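Local atomic coordinates of IMC sub-compartment protein ISP3 (Toxoplasma gondii, PDB entry 4CHJ), a protein that belongs to a family of inner membrane complex sub-compartment proteins critical for parasite replication and adopts a pleckstrin homology fold, its own molecular role being unestablished. Residues F35-W38 and M39-E43; Q29-K32 and E33-D36. All coordinates share one frame; numbering follows the deposited sequence.

Contact 1 of 2, residues F35-W38 and M39-E43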
ATOM      1  N   PHE A  35      -6.483   7.442 -10.316  1.00 51.68           N
ATOM      2  CA  PHE A  35      -6.460   7.579  -8.848  1.00 53.61           C
ATOM      3  C   PHE A  35      -7.858   7.716  -8.257  1.00 54.83           C
ATOM      4  O   PHE A  35      -8.168   7.108  -7.213  1.00 54.52           O
ATOM      5  CB  PHE A  35      -5.575   8.758  -8.382  1.00 55.21           C
ATOM      6  CG  PHE A  35      -5.450   8.845  -6.887  1.00 53.34           C
ATOM      7  CD1 PHE A  35      -4.553   8.044  -6.209  1.00 60.40           C
ATOM      8  CD2 PHE A  35      -6.320   9.622  -6.157  1.00 53.50           C
ATOM      9  CE1 PHE A  35      -4.490   8.055  -4.830  1.00 55.93           C
ATOM     10  CE2 PHE A  35      -6.249   9.652  -4.778  1.00 51.44           C
ATOM     11  CZ  PHE A  35      -5.338   8.862  -4.115  1.00 54.83           C
ATOM     12  N   ASP A  36      -8.693   8.535  -8.904  1.00 61.21           N
ATOM     13  CA  ASP A  36     -10.043   8.821  -8.399  1.00 56.06           C
ATOM     14  C   ASP A  36     -10.902   7.564  -8.391  1.00 55.46           C
ATOM     15  O   ASP A  36     -11.683   7.329  -7.450  1.00 56.19           O
ATOM     16  CB  ASP A  36     -10.727   9.883  -9.274  1.00 67.83           C
ATOM     17  CG  ASP A  36     -10.194  11.273  -9.039  1.00 63.50           C
ATOM     18  OD1 ASP A  36      -9.489  11.496  -8.033  1.00 61.81           O
ATOM     19  OD2 ASP A  36     -10.493  12.153  -9.874  1.00 78.26           O
ATOM     20  N   ASN A  37     -10.792   6.781  -9.468  1.00 54.52           N
ATOM     21  CA  ASN A  37     -11.408   5.447  -9.519  1.00 62.67           C
ATOM     22  C   ASN A  37     -10.863   4.489  -8.419  1.00 58.03           C
ATOM     23  O   ASN A  37     -11.619   3.952  -7.612  1.00 58.22           O
ATOM     24  CB  ASN A  37     -11.187   4.819 -10.892  1.00 65.24           C
ATOM     25  CG  ASN A  37     -11.820   3.439 -11.004  1.00 79.75           C
ATOM     26  OD1 ASN A  37     -13.034   3.287 -10.840  1.00 92.64           O
ATOM     27  ND2 ASN A  37     -10.996   2.419 -11.255  1.00 80.22           N
ATOM     28  N   TRP A  38      -9.549   4.285  -8.408  1.00 49.68           N
ATOM     29  CA  TRP A  38      -8.914   3.573  -7.329  1.00 48.46           C
ATOM     30  C   TRP A  38      -9.518   4.021  -5.980  1.00 49.55           C
ATOM     31  O   TRP A  38     -10.082   3.203  -5.228  1.00 47.94           O
ATOM     32  CB  TRP A  38      -7.396   3.786  -7.371  1.00 53.15           C
ATOM     33  CG  TRP A  38      -6.683   2.931  -6.398  1.00 53.74           C
ATOM     34  CD1 TRP A  38      -6.326   1.625  -6.561  1.00 55.49           C
ATOM     35  CD2 TRP A  38      -6.332   3.282  -5.079  1.00 51.71           C
ATOM     36  NE1 TRP A  38      -5.755   1.147  -5.422  1.00 56.36           N
ATOM     37  CE2 TRP A  38      -5.751   2.146  -4.487  1.00 58.93           C
ATOM     38  CE3 TRP A  38      -6.432   4.458  -4.335  1.00 56.57           C
ATOM     39  CZ2 TRP A  38      -5.258   2.157  -3.187  1.00 56.35           C
ATOM     40  CZ3 TRP A  38      -5.956   4.465  -3.048  1.00 57.52           C
ATOM     41  CH2 TRP A  38      -5.375   3.318  -2.481  1.00 60.15           C
ATOM     42  N   MET A  39      -9.497   5.317  -5.714  1.00 49.45           N
ATOM     43  CA  MET A  39      -9.904   5.819  -4.409  1.00 49.93           C
ATOM     44  C   MET A  39     -11.350   5.472  -4.073  1.00 49.68           C
ATOM     45  O   MET A  39     -11.665   5.157  -2.933  1.00 61.85           O
ATOM     46  CB  MET A  39      -9.703   7.329  -4.337  1.00 51.77           C
ATOM     47  CG  MET A  39      -9.883   7.903  -2.945  1.00 59.99           C
ATOM     48  SD  MET A  39      -8.538   7.455  -1.837  1.00 66.96           S
ATOM     49  CE  MET A  39      -9.265   7.882  -0.262  1.00 70.38           C
ATOM     50  N   ASN A  40     -12.227   5.542  -5.064  1.00 59.01           N
ATOM     51  CA  ASN A  40     -13.646   5.236  -4.864  1.00 61.43           C
ATOM     52  C   ASN A  40     -13.885   3.793  -4.533  1.00 53.61           C
ATOM     53  O   ASN A  40     -14.613   3.483  -3.596  1.00 57.46           O
ATOM     54  CB  ASN A  40     -14.457   5.591  -6.113  1.00 69.82           C
ATOM     55  CG  ASN A  40     -14.869   7.049  -6.132  1.00 84.93           C
ATOM     56  OD1 ASN A  40     -15.314   7.599  -5.108  1.00 87.02           O
ATOM     57  ND2 ASN A  40     -14.691   7.702  -7.282  1.00 84.36           N
ATOM     58  N   ARG A  41     -13.294   2.909  -5.331  1.00 48.79           N
ATOM     59  CA  ARG A  41     -13.317   1.468  -5.054  1.00 52.86           C
ATOM     60  C   ARG A  41     -12.897   1.055  -3.650  1.00 52.49           C
ATOM     61  O   ARG A  41     -13.597   0.270  -2.985  1.00 54.57           O
ATOM     62  CB  ARG A  41     -12.457   0.741  -6.058  1.00 51.32           C
ATOM     63  CG  ARG A  41     -13.161   0.605  -7.373  1.00 55.62           C
ATOM     64  CD  ARG A  41     -12.494  -0.404  -8.253  1.00 59.72           C
ATOM     65  NE  ARG A  41     -11.303   0.156  -8.872  1.00 66.15           N
ATOM     66  CZ  ARG A  41     -10.087  -0.365  -8.768  1.00 60.72           C
ATOM     67  NH1 ARG A  41      -9.877  -1.468  -8.053  1.00 62.74           N
ATOM     68  NH2 ARG A  41      -9.082   0.204  -9.417  1.00 59.31           N
ATOM     69  N   TYR A  42     -11.762   1.569  -3.191  1.00 56.60           N
ATOM     70  CA  TYR A  42     -11.193   1.103  -1.914  1.00 53.12           C
ATOM     71  C   TYR A  42     -11.799   1.806  -0.707  1.00 56.86           C
ATOM     72  O   TYR A  42     -11.828   1.247   0.397  1.00 59.52           O
ATOM     73  CB  TYR A  42      -9.660   1.201  -1.939  1.00 52.42           C
ATOM     74  CG  TYR A  42      -9.064   0.039  -2.725  1.00 58.17           C
ATOM     75  CD1 TYR A  42      -8.979  -1.237  -2.156  1.00 58.54           C
ATOM     76  CD2 TYR A  42      -8.719   0.179  -4.070  1.00 54.51           C
ATOM     77  CE1 TYR A  42      -8.510  -2.320  -2.885  1.00 53.45           C
ATOM     78  CE2 TYR A  42      -8.241  -0.904  -4.806  1.00 58.58           C
ATOM     79  CZ  TYR A  42      -8.144  -2.151  -4.207  1.00 52.86           C
ATOM     80  OH  TYR A  42      -7.669  -3.218  -4.926  1.00 52.57           O
ATOM     81  N   GLU A  43     -12.332   3.007  -0.921  1.00 59.45           N
ATOM     82  CA  GLU A  43     -13.205   3.632   0.076  1.00 60.98           C
ATOM     83  C   GLU A  43     -14.465   2.788   0.265  1.00 58.32           C
ATOM     84  O   GLU A  43     -14.965   2.636   1.389  1.00 54.18           O
ATOM     85  CB  GLU A  43     -13.576   5.058  -0.347  1.00 65.75           C
ATOM     86  CG  GLU A  43     -12.508   6.090  -0.005  1.00 71.95           C
ATOM     87  CD  GLU A  43     -12.856   7.509  -0.460  1.00 73.48           C
ATOM     88  OE1 GLU A  43     -13.621   7.666  -1.444  1.00 73.18           O
ATOM     89  OE2 GLU A  43     -12.336   8.471   0.161  1.00 66.62           O
TER
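W38 and Y42, one helical turn apart on helix 32-44, bring their rings together on the side of the helix that faces the sheet. The side chains run at about a right angle to each other, and the ring planes are inclined at 36°, with the tyrosine ring centroid 4.6 Å from that of the indole's five-membered ring, so the pair is neither stacked nor T-shaped. CD2 of Y42 lies over one face of the indole toward its rim, 3.6 Å from CE2 of W38, while CE2 of Y42 approaches NE1 of W38 to 3.3 Å. With CG of W38 anti to its backbone N (chi1 -172°) and CG of Y42 instead beside its own N (chi1 -78°), the tyrosine ring turns back over the indole. M39 lies alongside F35, pointing the same way, and its bend at chi2 brings the sulfur up beside two aromatic rings: SD is 4.2 Å from F35 CZ and 4.1 Å from W38 CZ3, an oblique Met-aromatic contact with each. Beneath these groups runs regular alpha-helical bonding, M39 N to F35 O at 2.7 Å and Y42 N to W38 O at 3.1 Å. F35 and W38 lean on C136 of helix 131-149, and W38 and Y42 also reach I64 of strand 57-65. R41, in salt bridges with D46 and D133, ties the polar side to its neighbours. Y42 combines both roles: its hydroxyl is hydrogen-bonded to T47 O, which probably helps fix the ring over the indole.

Contact 2 of 2, residues Q29-K32 and E33-D36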
ATOM      1  N   GLN A  29       3.807   8.127 -12.437  1.00 92.80           N
ATOM      2  CA  GLN A  29       2.929   8.988 -13.195  1.00 88.97           C
ATOM      3  C   GLN A  29       1.643   8.225 -13.429  1.00 89.01           C
ATOM      4  O   GLN A  29       1.538   7.401 -14.347  1.00 96.36           O
ATOM      5  CB  GLN A  29       3.574   9.377 -14.522  1.00 92.76           C
ATOM      6  CG  GLN A  29       3.598  10.871 -14.785  1.00 92.80           C
ATOM      7  CD  GLN A  29       4.489  11.230 -15.959  1.00101.33           C
ATOM      8  OE1 GLN A  29       5.309  10.421 -16.400  1.00 91.34           O
ATOM      9  NE2 GLN A  29       4.329  12.446 -16.478  1.00110.05           N
ATOM     10  N   VAL A  30       0.689   8.437 -12.542  1.00 77.26           N
ATOM     11  CA  VAL A  30      -0.607   7.850 -12.708  1.00 65.75           C
ATOM     12  C   VAL A  30      -1.622   8.966 -12.906  1.00 60.45           C
ATOM     13  O   VAL A  30      -1.501  10.045 -12.306  1.00 54.46           O
ATOM     14  CB  VAL A  30      -0.986   6.955 -11.511  1.00 66.56           C
ATOM     15  CG1 VAL A  30      -1.382   7.792 -10.296  1.00 66.04           C
ATOM     16  CG2 VAL A  30      -2.106   6.006 -11.905  1.00 63.64           C
ATOM     17  N   SER A  31      -2.605   8.707 -13.768  1.00 52.63           N
ATOM     18  CA  SER A  31      -3.611   9.693 -14.092  1.00 53.57           C
ATOM     19  C   SER A  31      -4.449   9.968 -12.859  1.00 53.96           C
ATOM     20  O   SER A  31      -4.619   9.088 -11.990  1.00 55.25           O
ATOM     21  CB  SER A  31      -4.509   9.188 -15.199  1.00 50.38           C
ATOM     22  OG  SER A  31      -5.602   8.494 -14.632  1.00 57.36           O
ATOM     23  N   LYS A  32      -4.975  11.185 -12.796  1.00 52.58           N
ATOM     24  CA  LYS A  32      -5.907  11.602 -11.764  1.00 51.73           C
ATOM     25  C   LYS A  32      -7.195  10.800 -11.843  1.00 52.62           C
ATOM     26  O   LYS A  32      -7.784  10.465 -10.831  1.00 51.84           O
ATOM     27  CB  LYS A  32      -6.205  13.091 -11.886  1.00 58.86           C
ATOM     28  CG  LYS A  32      -6.877  13.701 -10.669  1.00 63.61           C
ATOM     29  CD  LYS A  32      -8.366  13.876 -10.898  1.00 65.92           C
ATOM     30  CE  LYS A  32      -8.911  15.080 -10.158  1.00 70.19           C
ATOM     31  NZ  LYS A  32     -10.344  15.322 -10.474  1.00 70.56           N
ATOM     32  N   GLU A  33      -7.647  10.518 -13.055  1.00 53.71           N
ATOM     33  CA  GLU A  33      -8.852   9.725 -13.230  1.00 59.91           C
ATOM     34  C   GLU A  33      -8.657   8.331 -12.676  1.00 61.66           C
ATOM     35  O   GLU A  33      -9.551   7.777 -12.047  1.00 53.12           O
ATOM     36  CB  GLU A  33      -9.235   9.633 -14.704  1.00 70.41           C
ATOM     37  CG  GLU A  33      -9.827  10.909 -15.272  1.00 80.35           C
ATOM     38  CD  GLU A  33     -11.208  11.213 -14.730  1.00 91.10           C
ATOM     39  OE1 GLU A  33     -11.305  11.898 -13.695  1.00 98.85           O
ATOM     40  OE2 GLU A  33     -12.198  10.776 -15.348  1.00 80.14           O
ATOM     41  N   ALA A  34      -7.487   7.762 -12.929  1.00 56.06           N
ATOM     42  CA  ALA A  34      -7.177   6.444 -12.412  1.00 56.41           C
ATOM     43  C   ALA A  34      -7.134   6.443 -10.899  1.00 50.79           C
ATOM     44  O   ALA A  34      -7.722   5.581 -10.268  1.00 55.54           O
ATOM     45  CB  ALA A  34      -5.860   5.957 -12.978  1.00 60.49           C
ATOM     46  N   PHE A  35      -6.483   7.442 -10.316  1.00 51.68           N
ATOM     47  CA  PHE A  35      -6.460   7.579  -8.848  1.00 53.61           C
ATOM     48  C   PHE A  35      -7.858   7.716  -8.257  1.00 54.83           C
ATOM     49  O   PHE A  35      -8.168   7.108  -7.213  1.00 54.52           O
ATOM     50  CB  PHE A  35      -5.575   8.758  -8.382  1.00 55.21           C
ATOM     51  CG  PHE A  35      -5.450   8.845  -6.887  1.00 53.34           C
ATOM     52  CD1 PHE A  35      -4.553   8.044  -6.209  1.00 60.40           C
ATOM     53  CD2 PHE A  35      -6.320   9.622  -6.157  1.00 53.50           C
ATOM     54  CE1 PHE A  35      -4.490   8.055  -4.830  1.00 55.93           C
ATOM     55  CE2 PHE A  35      -6.249   9.652  -4.778  1.00 51.44           C
ATOM     56  CZ  PHE A  35      -5.338   8.862  -4.115  1.00 54.83           C
ATOM     57  N   ASP A  36      -8.693   8.535  -8.904  1.00 61.21           N
ATOM     58  CA  ASP A  36     -10.043   8.821  -8.399  1.00 56.06           C
ATOM     59  C   ASP A  36     -10.902   7.564  -8.391  1.00 55.46           C
ATOM     60  O   ASP A  36     -11.683   7.329  -7.450  1.00 56.19           O
ATOM     61  CB  ASP A  36     -10.727   9.883  -9.274  1.00 67.83           C
ATOM     62  CG  ASP A  36     -10.194  11.273  -9.039  1.00 63.50           C
ATOM     63  OD1 ASP A  36      -9.489  11.496  -8.033  1.00 61.81           O
ATOM     64  OD2 ASP A  36     -10.493  12.153  -9.874  1.00 78.26           O
TER
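OG of S31 accepts a hydrogen bond from the backbone N of A34 at 2.6 Å, the shortest polar bond here and a classical N-cap at the start of helix 32-44. The serine hydroxyl lies between its own backbone N and carbonyl carbon (chi1 90°), from where it curls over the first turn and substitutes for the carbonyl that a preceding turn would have supplied. The backbone takes over at once: F35 N bonds to S31 O at 3.0 Å and D36 N to K32 O at 2.9 Å, so the cap passes directly into alpha-helical pairing. One turn along the outer surface, K32 and D36 form a salt bridge whose NZ to OD2 hydrogen bond, 3.2 Å long, is weak. The lysine chain bends at chi2 and chi3 and crosses the aspartate at a slant; its CD is modelled implausibly close to the carboxylate, so the exact path is doubtful. The carboxylate of E33, second residue of the helix, would probably interact favourably with the helix dipole. Ahead of the cap, V30 sends CG2 to CB of A34 at 3.9 Å, a small apolar contact on the side away from the salt bridge. This side turns to helix 131-149: V30 and F35 touch C136, A34 touches T132, and F35 also reaches F140. The incoming loop and the first turn of helix 32-44 therefore lie together against the C-terminal helix, with the K32 and D36 pair on the outer surface.

From the N terminus, the chain leaves strand 14-16, passes through a loop that is partly disordered, and enters helix 32-44 at contact 2, where the loop is joined to the first turn. Contact 1 follows directly along the same helix and leads toward its C-terminal end, just before strand 46-51. The two are successive and overlap at F35 and D36, with centres about 10 Å apart; neither encloses a long loop. Contact 2 places the helix start against helix 131-149, while contact 1 adds strand 57-65 to the neighbours of the same helix. Together they join helix 32-44 to the C-terminal helix and to the sheet of this pleckstrin homology fold.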